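Local coordinates for protein aminopeptidase N (Francisella tularensis subsp. tularensis, PDB 5DLL) that probably releases N-terminal amino acids, preferably alanine, from intracellular peptides as a zinc-dependent aminopeptidase of the M1 family, at residues Leu121-Gly125 with Asp126-Thr130; Met628-Asp631 with Ile632-Ser635; Asn97-Glu100 with Lys101-Leu104; Ile514-Glu518 with Gln519-Tyr523. All coordinates share one frame; numbering follows the deposited sequence.

Interaction 1. Residues Leu121-Gly125 with Asp126-Thr130; sequences LYKSG and DVFST
The carbonyl oxygen S129 O accepts a nearly straight hydrogen bond from Y122 N (2.9 Å, 175° at the hydrogen), and the same oxygen lies 3.6 Å above the plane of the Y122 ring, over its centre. Y122 folds its ring back across the neighbouring strand because CG sits between the backbone N and the carbonyl carbon (chi1 55°). The return bond, S129 N to Y122 O at 3.0 Å, completes this hydrogen-bonded antiparallel pair. Toward the bend, K123 and F128 form a non-hydrogen-bonded pair whose side chains share the other face of the sheet. The extended K123 chain runs over the phenyl ring, with CD 4.0 Å from the F128 centroid in a CH-pi contact. Beyond it K123 NZ bonds to Y164 OH, and the ring of Y164 meets that of F128. L121 CD1 adds apolar cover, 4.0 Å from F128 CB. At the tip, the longer bond from S124 N to V127 O (3.3 Å) closes a turn in which G125 and D126 have positive phi. This is a 2:4 beta hairpin, its G125-D126 turn close to type I' though D126 is poorly ordered, at the edge of a four-stranded sheet in the M1 N-terminal region.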
loop_
_atom_site.group_PDB
_atom_site.type_symbol
_atom_site.label_atom_id
_atom_site.label_comp_id
_atom_site.label_asym_id
_atom_site.label_seq_id
_atom_site.Cartn_x
_atom_site.Cartn_y
_atom_site.Cartn_z
ATOM N N LEU A 121 -17.687 19.098 -0.681
ATOM C CA LEU A 121 -17.292 19.965 0.419
ATOM C C LEU A 121 -18.020 19.512 1.675
ATOM O O LEU A 121 -19.245 19.392 1.670
ATOM C CB LEU A 121 -17.631 21.420 0.088
ATOM C CG LEU A 121 -17.226 22.495 1.096
ATOM C CD1 LEU A 121 -15.739 22.448 1.401
ATOM C CD2 LEU A 121 -17.609 23.860 0.547
ATOM N N TYR A 122 -17.272 19.236 2.740
ATOM C CA TYR A 122 -17.871 18.910 4.032
ATOM C C TYR A 122 -17.160 19.646 5.162
ATOM O O TYR A 122 -16.146 20.293 4.938
ATOM C CB TYR A 122 -17.889 17.393 4.264
ATOM C CG TYR A 122 -16.549 16.714 4.158
ATOM C CD1 TYR A 122 -15.697 16.635 5.258
ATOM C CD2 TYR A 122 -16.140 16.125 2.965
ATOM C CE1 TYR A 122 -14.466 16.005 5.165
ATOM C CE2 TYR A 122 -14.914 15.489 2.864
ATOM C CZ TYR A 122 -14.082 15.436 3.967
ATOM O OH TYR A 122 -12.868 14.809 3.871
ATOM N N LYS A 123 -17.711 19.558 6.370
ATOM C CA LYS A 123 -17.184 20.292 7.518
ATOM C C LYS A 123 -17.188 19.424 8.770
ATOM O O LYS A 123 -18.243 18.970 9.209
ATOM C CB LYS A 123 -18.011 21.553 7.754
ATOM C CG LYS A 123 -17.370 22.544 8.706
ATOM C CD LYS A 123 -18.232 23.784 8.848
ATOM C CE LYS A 123 -17.821 24.616 10.050
ATOM N NZ LYS A 123 -18.699 25.809 10.211
ATOM N N SER A 124 -16.005 19.213 9.345
ATOM C CA SER A 124 -15.840 18.320 10.490
ATOM C C SER A 124 -14.900 18.921 11.540
ATOM O O SER A 124 -13.676 18.840 11.416
ATOM C CB SER A 124 -15.311 16.963 10.015
ATOM O OG SER A 124 -16.083 16.465 8.934
ATOM N N GLY A 125 -15.486 19.525 12.571
ATOM C CA GLY A 125 -14.720 20.087 13.681
ATOM C C GLY A 125 -14.219 21.491 13.401
ATOM O O GLY A 125 -13.045 21.789 13.626
ATOM N N ASP A 126 -15.125 22.341 12.919
ATOM C CA ASP A 126 -14.846 23.747 12.582
ATOM C C ASP A 126 -13.798 23.917 11.472
ATOM O O ASP A 126 -12.979 24.840 11.518
ATOM C CB ASP A 126 -14.430 24.541 13.832
ATOM C CG ASP A 126 -15.406 24.378 14.983
ATOM O OD1 ASP A 126 -16.631 24.397 14.740
ATOM O OD2 ASP A 126 -14.945 24.237 16.134
ATOM N N VAL A 127 -13.840 23.039 10.472
ATOM C CA VAL A 127 -12.892 23.099 9.358
ATOM C C VAL A 127 -13.499 22.537 8.068
ATOM O O VAL A 127 -13.909 21.383 8.012
ATOM C CB VAL A 127 -11.560 22.383 9.712
ATOM C CG1 VAL A 127 -11.806 21.005 10.315
ATOM C CG2 VAL A 127 -10.636 22.291 8.501
ATOM N N PHE A 128 -13.566 23.374 7.037
ATOM C CA PHE A 128 -14.016 22.935 5.723
ATOM C C PHE A 128 -12.916 22.130 5.065
ATOM O O PHE A 128 -11.737 22.444 5.204
ATOM C CB PHE A 128 -14.360 24.120 4.822
ATOM C CG PHE A 128 -15.563 24.894 5.267
ATOM C CD1 PHE A 128 -16.837 24.504 4.886
ATOM C CD2 PHE A 128 -15.422 26.027 6.055
ATOM C CE1 PHE A 128 -17.947 25.225 5.292
ATOM C CE2 PHE A 128 -16.530 26.750 6.458
ATOM C CZ PHE A 128 -17.789 26.350 6.076
ATOM N N SER A 129 -13.317 21.100 4.335
ATOM C CA SER A 129 -12.379 20.189 3.697
ATOM C C SER A 129 -13.119 19.456 2.591
ATOM O O SER A 129 -14.330 19.288 2.669
ATOM C CB SER A 129 -11.821 19.202 4.732
ATOM O OG SER A 129 -11.316 18.030 4.114
ATOM N N THR A 130 -12.393 19.019 1.568
ATOM C CA THR A 130 -13.006 18.343 0.429
ATOM C C THR A 130 -12.474 16.934 0.247
ATOM O O THR A 130 -11.551 16.500 0.938
ATOM C CB THR A 130 -12.739 19.099 -0.887
ATOM O OG1 THR A 130 -11.333 19.082 -1.159
ATOM C CG2 THR A 130 -13.230 20.531 -0.802
#

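Interaction 2. Residues Met628-Asp631 with Ile632-Ser635; sequences MVDD and IVLS
With CG1 beside the backbone N (chi1 -71°) and CD1 extended beyond it, the I632 side chain leans back along the helix toward the preceding turn, alongside M628 O. L634 makes the same lean on another side of the helix, where chi1 of -63° sets its CG beside D630 O. V633 lies along the backbone with both branches, CG1 near V629 O and CG2 near D630 O. What joins the two segments is the set of four backbone hydrogen bonds, and the side chains simply lie alongside the carbonyls of the turn before. These i-to-i+4 bonds open helix 629-646 in the C-terminal, ARM-repeat-like helical region. M628, at the N-cap position, accepts from I632 N through its carbonyl oxygen at 3.2 Å, and the straightest of the four bonds, V633 N to V629 O, approaches in the carbonyl plane (172° at the hydrogen). L634 N and S635 N donate to D630 O and D631 O from positions tilted out of the carbonyl planes. Two acidic residues in this first turn lie where the positive end of the helix dipole would be expected to suit them, and D630 OD2 also forms a salt bridge with R837. V629 and V633 turn to F791 of helix 791-794, while I632 packs on E617 and A621 of helix 617-621. S635 OG, swung away from its own N, bonds to I580 O.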
loop_
_atom_site.group_PDB
_atom_site.type_symbol
_atom_site.label_atom_id
_atom_site.label_comp_id
_atom_site.label_asym_id
_atom_site.label_seq_id
_atom_site.Cartn_x
_atom_site.Cartn_y
_atom_site.Cartn_z
ATOM N N MET A 628 -2.926 -28.192 8.388
ATOM C CA MET A 628 -2.738 -28.982 9.602
ATOM C C MET A 628 -2.090 -28.081 10.644
ATOM O O MET A 628 -0.869 -27.949 10.687
ATOM C CB MET A 628 -1.856 -30.201 9.317
ATOM C CG MET A 628 -2.334 -31.062 8.156
ATOM S SD MET A 628 -4.037 -31.622 8.327
ATOM C CE MET A 628 -3.932 -32.570 9.846
ATOM N N VAL A 629 -2.918 -27.459 11.478
ATOM C CA VAL A 629 -2.460 -26.384 12.359
ATOM C C VAL A 629 -1.452 -26.863 13.397
ATOM O O VAL A 629 -0.400 -26.251 13.557
ATOM C CB VAL A 629 -3.640 -25.678 13.065
ATOM C CG1 VAL A 629 -3.145 -24.707 14.136
ATOM C CG2 VAL A 629 -4.499 -24.947 12.041
ATOM N N ASP A 630 -1.766 -27.951 14.091
ATOM C CA ASP A 630 -0.890 -28.449 15.155
ATOM C C ASP A 630 0.409 -29.060 14.620
ATOM O O ASP A 630 1.445 -28.963 15.274
ATOM C CB ASP A 630 -1.628 -29.446 16.054
ATOM C CG ASP A 630 -2.750 -28.795 16.852
ATOM O OD1 ASP A 630 -2.497 -27.760 17.517
ATOM O OD2 ASP A 630 -3.885 -29.325 16.817
ATOM N N ASP A 631 0.353 -29.686 13.443
ATOM C CA ASP A 631 1.563 -30.160 12.756
ATOM C C ASP A 631 2.536 -29.003 12.528
ATOM O O ASP A 631 3.729 -29.108 12.830
ATOM C CB ASP A 631 1.226 -30.802 11.402
ATOM C CG ASP A 631 0.807 -32.256 11.524
ATOM O OD1 ASP A 631 -0.312 -32.527 12.011
ATOM O OD2 ASP A 631 1.597 -33.131 11.110
ATOM N N ILE A 632 2.011 -27.896 12.005
ATOM C CA ILE A 632 2.820 -26.712 11.726
ATOM C C ILE A 632 3.493 -26.168 12.992
ATOM O O ILE A 632 4.720 -26.106 13.054
ATOM C CB ILE A 632 1.993 -25.612 11.024
ATOM C CG1 ILE A 632 1.686 -26.033 9.583
ATOM C CG2 ILE A 632 2.734 -24.278 11.022
ATOM C CD1 ILE A 632 0.675 -25.148 8.880
ATOM N N VAL A 633 2.704 -25.795 14.000
ATOM C CA VAL A 633 3.265 -25.135 15.192
ATOM C C VAL A 633 4.339 -25.978 15.889
ATOM O O VAL A 633 5.386 -25.453 16.252
ATOM C CB VAL A 633 2.193 -24.689 16.232
ATOM C CG1 VAL A 633 1.189 -23.725 15.608
ATOM C CG2 VAL A 633 1.485 -25.881 16.863
ATOM N N LEU A 634 4.093 -27.275 16.055
ATOM C CA LEU A 634 5.021 -28.140 16.789
ATOM C C LEU A 634 6.340 -28.325 16.030
ATOM O O LEU A 634 7.417 -28.356 16.633
ATOM C CB LEU A 634 4.376 -29.503 17.075
ATOM C CG LEU A 634 3.127 -29.485 17.971
ATOM C CD1 LEU A 634 2.420 -30.836 17.951
ATOM C CD2 LEU A 634 3.474 -29.071 19.395
ATOM N N SER A 635 6.244 -28.443 14.709
ATOM C CA SER A 635 7.413 -28.622 13.859
ATOM C C SER A 635 8.268 -27.355 13.790
ATOM O O SER A 635 9.493 -27.439 13.762
ATOM C CB SER A 635 6.970 -29.031 12.456
ATOM O OG SER A 635 8.081 -29.243 11.608
#

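Interaction 3. Residues Asn97-Glu100 with Lys101-Leu104; sequences NVPE and KFVL
Apolar contact comes first: V98 and P99 both meet the phenyl ring of F102, three to four residues on. CG2 of V98 comes to 3.8 Å from F102 CE1, approaching the far part of the ring obliquely, while P99 CD lies 3.8 Å from F102 CD1, nearer the ring's root. The proline and phenylalanine side chains cross at about a right angle. F102 reaches both because its CG stands between the backbone N and the carbonyl carbon (chi1 63°), which turns the ring back toward the residues before it. A polar atom joins at the rim of the ring, where P99 O sits near the ring plane, 3.4 Å from F102 CD1 and 3.5 Å from F102 CE1. The hydrogen bonding is directed outward, to other strands: V98 pairs through the backbone with N60, E100 with A52 and F102 with I50. Of the charged groups, E100 OE1 forms a salt bridge with R54. L62 and L76 enclose the phenyl group further, and L62 also touches V98. The bend thus leads the chain from strand 92-95 into strand 101-110 of the large mixed sheet in the M1 N-terminal domain, with F102 turned into the beta-sheet core.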
loop_
_atom_site.group_PDB
_atom_site.type_symbol
_atom_site.label_atom_id
_atom_site.label_comp_id
_atom_site.label_asym_id
_atom_site.label_seq_id
_atom_site.Cartn_x
_atom_site.Cartn_y
_atom_site.Cartn_z
ATOM N N ASN A 97 -28.349 22.323 -28.024
ATOM C CA ASN A 97 -27.959 23.315 -29.033
ATOM C C ASN A 97 -27.038 24.410 -28.501
ATOM O O ASN A 97 -27.288 25.599 -28.711
ATOM C CB ASN A 97 -29.205 23.935 -29.667
ATOM C CG ASN A 97 -30.200 22.892 -30.122
ATOM O OD1 ASN A 97 -31.396 22.991 -29.842
ATOM N ND2 ASN A 97 -29.708 21.870 -30.812
ATOM N N VAL A 98 -25.980 23.993 -27.809
ATOM C CA VAL A 98 -24.973 24.923 -27.307
ATOM C C VAL A 98 -24.004 25.272 -28.437
ATOM O O VAL A 98 -23.881 24.504 -29.394
ATOM C CB VAL A 98 -24.191 24.351 -26.101
ATOM C CG1 VAL A 98 -25.144 23.920 -24.995
ATOM C CG2 VAL A 98 -23.288 23.192 -26.512
ATOM N N PRO A 99 -23.318 26.428 -28.337
ATOM C CA PRO A 99 -22.347 26.831 -29.367
ATOM C C PRO A 99 -21.026 26.048 -29.358
ATOM O O PRO A 99 -20.759 25.268 -28.435
ATOM C CB PRO A 99 -22.073 28.313 -29.049
ATOM C CG PRO A 99 -23.092 28.722 -28.038
ATOM C CD PRO A 99 -23.498 27.477 -27.318
ATOM N N GLU A 100 -20.207 26.285 -30.382
ATOM C CA GLU A 100 -18.896 25.642 -30.520
ATOM C C GLU A 100 -17.917 26.100 -29.438
ATOM O O GLU A 100 -16.992 25.369 -29.079
ATOM C CB GLU A 100 -18.292 25.950 -31.898
ATOM C CG GLU A 100 -19.058 25.375 -33.084
ATOM C CD GLU A 100 -18.847 23.883 -33.265
ATOM O OE1 GLU A 100 -17.681 23.453 -33.369
ATOM O OE2 GLU A 100 -19.850 23.140 -33.313
ATOM N N LYS A 101 -18.112 27.319 -28.941
ATOM C CA LYS A 101 -17.228 27.907 -27.940
ATOM C C LYS A 101 -18.028 28.906 -27.111
ATOM O O LYS A 101 -18.651 29.815 -27.664
ATOM C CB LYS A 101 -16.054 28.604 -28.636
ATOM C CG LYS A 101 -14.782 28.705 -27.809
ATOM C CD LYS A 101 -13.601 29.120 -28.679
ATOM C CE LYS A 101 -12.279 29.066 -27.925
ATOM N NZ LYS A 101 -12.207 30.062 -26.818
ATOM N N PHE A 102 -18.026 28.729 -25.790
ATOM C CA PHE A 102 -18.835 29.573 -24.902
ATOM C C PHE A 102 -18.379 29.543 -23.441
ATOM O O PHE A 102 -17.611 28.674 -23.027
ATOM C CB PHE A 102 -20.313 29.167 -24.984
ATOM C CG PHE A 102 -20.592 27.760 -24.510
ATOM C CD1 PHE A 102 -20.369 26.671 -25.344
ATOM C CD2 PHE A 102 -21.094 27.524 -23.235
ATOM C CE1 PHE A 102 -20.627 25.379 -24.918
ATOM C CE2 PHE A 102 -21.360 26.232 -22.805
ATOM C CZ PHE A 102 -21.122 25.160 -23.647
ATOM N N VAL A 103 -18.875 30.508 -22.673
ATOM C CA VAL A 103 -18.660 30.554 -21.230
ATOM C C VAL A 103 -19.998 30.316 -20.523
ATOM O O VAL A 103 -21.014 30.924 -20.872
ATOM C CB VAL A 103 -17.993 31.878 -20.766
ATOM C CG1 VAL A 103 -18.578 33.094 -21.471
ATOM C CG2 VAL A 103 -18.090 32.037 -19.254
ATOM N N LEU A 104 -19.988 29.418 -19.539
ATOM C CA LEU A 104 -21.178 29.084 -18.777
ATOM C C LEU A 104 -20.985 29.418 -17.303
ATOM O O LEU A 104 -20.163 28.801 -16.631
ATOM C CB LEU A 104 -21.484 27.597 -18.929
ATOM C CG LEU A 104 -22.715 27.084 -18.180
ATOM C CD1 LEU A 104 -23.970 27.789 -18.667
ATOM C CD2 LEU A 104 -22.843 25.577 -18.334
#

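Interaction 4. Residues Ile514-Glu518 with Gln519-Tyr523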
loop_
_atom_site.group_PDB
_atom_site.type_symbol
_atom_site.label_atom_id
_atom_site.label_comp_id
_atom_site.label_asym_id
_atom_site.label_seq_id
_atom_site.Cartn_x
_atom_site.Cartn_y
_atom_site.Cartn_z
ATOM N N ILE A 514 16.816 -12.968 -19.677
ATOM C CA ILE A 514 16.269 -13.645 -20.857
ATOM C C ILE A 514 14.744 -13.531 -20.863
ATOM O O ILE A 514 14.130 -13.230 -19.834
ATOM C CB ILE A 514 16.718 -15.123 -20.967
ATOM C CG1 ILE A 514 16.267 -15.944 -19.754
ATOM C CG2 ILE A 514 18.228 -15.205 -21.128
ATOM C CD1 ILE A 514 16.412 -17.438 -19.949
ATOM N N GLU A 515 14.143 -13.775 -22.024
ATOM C CA GLU A 515 12.720 -13.520 -22.226
ATOM C C GLU A 515 11.979 -14.772 -22.663
ATOM O O GLU A 515 12.499 -15.566 -23.443
ATOM C CB GLU A 515 12.541 -12.412 -23.264
ATOM C CG GLU A 515 12.951 -11.044 -22.740
ATOM C CD GLU A 515 13.388 -10.089 -23.832
ATOM O OE1 GLU A 515 12.846 -10.156 -24.954
ATOM O OE2 GLU A 515 14.277 -9.258 -23.558
ATOM N N LEU A 516 10.764 -14.936 -22.145
ATOM C CA LEU A 516 9.879 -16.027 -22.539
ATOM C C LEU A 516 8.612 -15.449 -23.170
ATOM O O LEU A 516 7.689 -15.041 -22.465
ATOM C CB LEU A 516 9.535 -16.896 -21.329
ATOM C CG LEU A 516 8.572 -18.061 -21.556
ATOM C CD1 LEU A 516 9.146 -19.061 -22.548
ATOM C CD2 LEU A 516 8.258 -18.736 -20.230
ATOM N N LYS A 517 8.589 -15.421 -24.502
ATOM C CA LYS A 517 7.484 -14.846 -25.269
ATOM C C LYS A 517 6.630 -15.932 -25.915
ATOM O O LYS A 517 5.943 -15.676 -26.903
ATOM C CB LYS A 517 8.035 -13.941 -26.375
ATOM C CG LYS A 517 9.050 -12.912 -25.918
ATOM C CD LYS A 517 9.502 -12.067 -27.093
ATOM C CE LYS A 517 10.699 -11.211 -26.732
ATOM N NZ LYS A 517 11.053 -10.252 -27.814
ATOM N N GLU A 518 6.661 -17.136 -25.351
ATOM C CA GLU A 518 6.123 -18.314 -26.022
ATOM C C GLU A 518 5.605 -19.309 -24.987
ATOM O O GLU A 518 5.979 -19.241 -23.815
ATOM C CB GLU A 518 7.230 -18.942 -26.878
ATOM C CG GLU A 518 6.758 -19.876 -27.982
ATOM C CD GLU A 518 7.896 -20.341 -28.879
ATOM O OE1 GLU A 518 8.765 -19.513 -29.231
ATOM O OE2 GLU A 518 7.924 -21.537 -29.241
ATOM N N GLN A 519 4.736 -20.219 -25.422
ATOM C CA GLN A 519 4.214 -21.283 -24.554
ATOM C C GLN A 519 5.350 -22.156 -24.000
ATOM O O GLN A 519 5.359 -22.506 -22.814
ATOM C CB GLN A 519 3.193 -22.142 -25.323
ATOM C CG GLN A 519 2.674 -23.375 -24.586
ATOM C CD GLN A 519 2.028 -23.049 -23.253
ATOM O OE1 GLN A 519 1.418 -21.990 -23.085
ATOM N NE2 GLN A 519 2.154 -23.963 -22.297
ATOM N N LYS A 520 6.296 -22.504 -24.873
ATOM C CA LYS A 520 7.487 -23.262 -24.492
ATOM C C LYS A 520 8.694 -22.749 -25.278
ATOM O O LYS A 520 8.572 -22.410 -26.457
ATOM C CB LYS A 520 7.259 -24.761 -24.730
ATOM C CG LYS A 520 8.455 -25.658 -24.420
ATOM C CD LYS A 520 8.058 -26.951 -23.709
ATOM C CE LYS A 520 7.029 -27.780 -24.471
ATOM N NZ LYS A 520 7.455 -28.115 -25.856
ATOM N N GLN A 521 9.848 -22.675 -24.613
ATOM C CA GLN A 521 11.070 -22.140 -25.221
ATOM C C GLN A 521 12.317 -22.619 -24.469
ATOM O O GLN A 521 12.402 -22.487 -23.247
ATOM C CB GLN A 521 11.019 -20.610 -25.235
ATOM C CG GLN A 521 12.030 -19.950 -26.162
ATOM C CD GLN A 521 11.865 -18.440 -26.236
ATOM O OE1 GLN A 521 10.765 -17.908 -26.066
ATOM N NE2 GLN A 521 12.964 -17.740 -26.494
ATOM N N THR A 522 13.274 -23.181 -25.207
ATOM C CA THR A 522 14.529 -23.669 -24.632
ATOM C C THR A 522 15.648 -22.657 -24.887
ATOM O O THR A 522 15.640 -21.954 -25.902
ATOM C CB THR A 522 14.913 -25.051 -25.214
ATOM O OG1 THR A 522 13.828 -25.966 -25.030
ATOM C CG2 THR A 522 16.152 -25.620 -24.535
ATOM N N TYR A 523 16.595 -22.584 -23.953
ATOM C CA TYR A 523 17.714 -21.639 -24.018
ATOM C C TYR A 523 19.035 -22.375 -23.813
ATOM O O TYR A 523 19.216 -23.077 -22.813
ATOM C CB TYR A 523 17.554 -20.548 -22.953
ATOM C CG TYR A 523 16.200 -19.880 -22.995
ATOM C CD1 TYR A 523 15.126 -20.409 -22.288
ATOM C CD2 TYR A 523 15.986 -18.739 -23.765
ATOM C CE1 TYR A 523 13.879 -19.818 -22.336
ATOM C CE2 TYR A 523 14.740 -18.140 -23.815
ATOM C CZ TYR A 523 13.691 -18.685 -23.098
ATOM O OH TYR A 523 12.449 -18.104 -23.137
#
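Y523 OH donates a 2.6 Å hydrogen bond to E515 O, bridging two strands that belong to different sheets of the Ig-like beta sandwich. Strand 508-516 lies in a three-stranded sheet and strand 520-525 at the edge of a four-stranded one. The short segments 514-516 and 520-523 run nearly antiparallel (158°), but their axes come no nearer than 8.4 Å, so side chains rather than paired backbones fill the gap. The tyrosine hydroxyl reaches the carbonyl from above its plane, 36° out of it, at a bent C=O...O angle of 124°. One face of the same ring receives the end of I514: CD1 lies over the centre, 3.9 Å from the centroid, in a CH-pi contact. The extended step beyond I514 CG1 carries this methyl out over the ring. Next to it L516 and Q521 slide past each other in opposite directions, L516 CD1 packing 3.6 Å from Q521 CB. L516 CD1 also lies 3.5 Å from Y523 OH, with the leucine and tyrosine side chains crossing at about a right angle.

Further out, each strand is held by its own sheet. I514 and L516 make backbone bonds to V497 and I495, whereas Q521 and Y523 bond to L477 and L475. E515, whose carbonyl takes the tyrosine bond and whose CB is directed away from 519-523, forms a salt bridge through OE2 with R443 NH2, and its OE1 stands 3.4 Å from K517 NZ in a second.

Overall arrangement
From the N terminus the contacts come in the order 3, 1, 4, 2, and each joins adjoining residues, so none encloses or crosses another; 3, 1 and 4 lie at bends, whereas 2 lies within the first turns of a helix. Interactions 3 and 1 both belong to the M1 N-terminal domain: residues 97-104 lead into the large mixed sheet, and the hairpin 121-130, about 34 Å away between centres, starts the smaller antiparallel sheet. The chain then passes through the zinc-binding peptidase domain, where H309, H313 and E332 hold the metal, before interaction 4 links two sheets of the Ig-like domain. Interaction 2, in the C-terminal helical region, is centred about 40 Å from interaction 4.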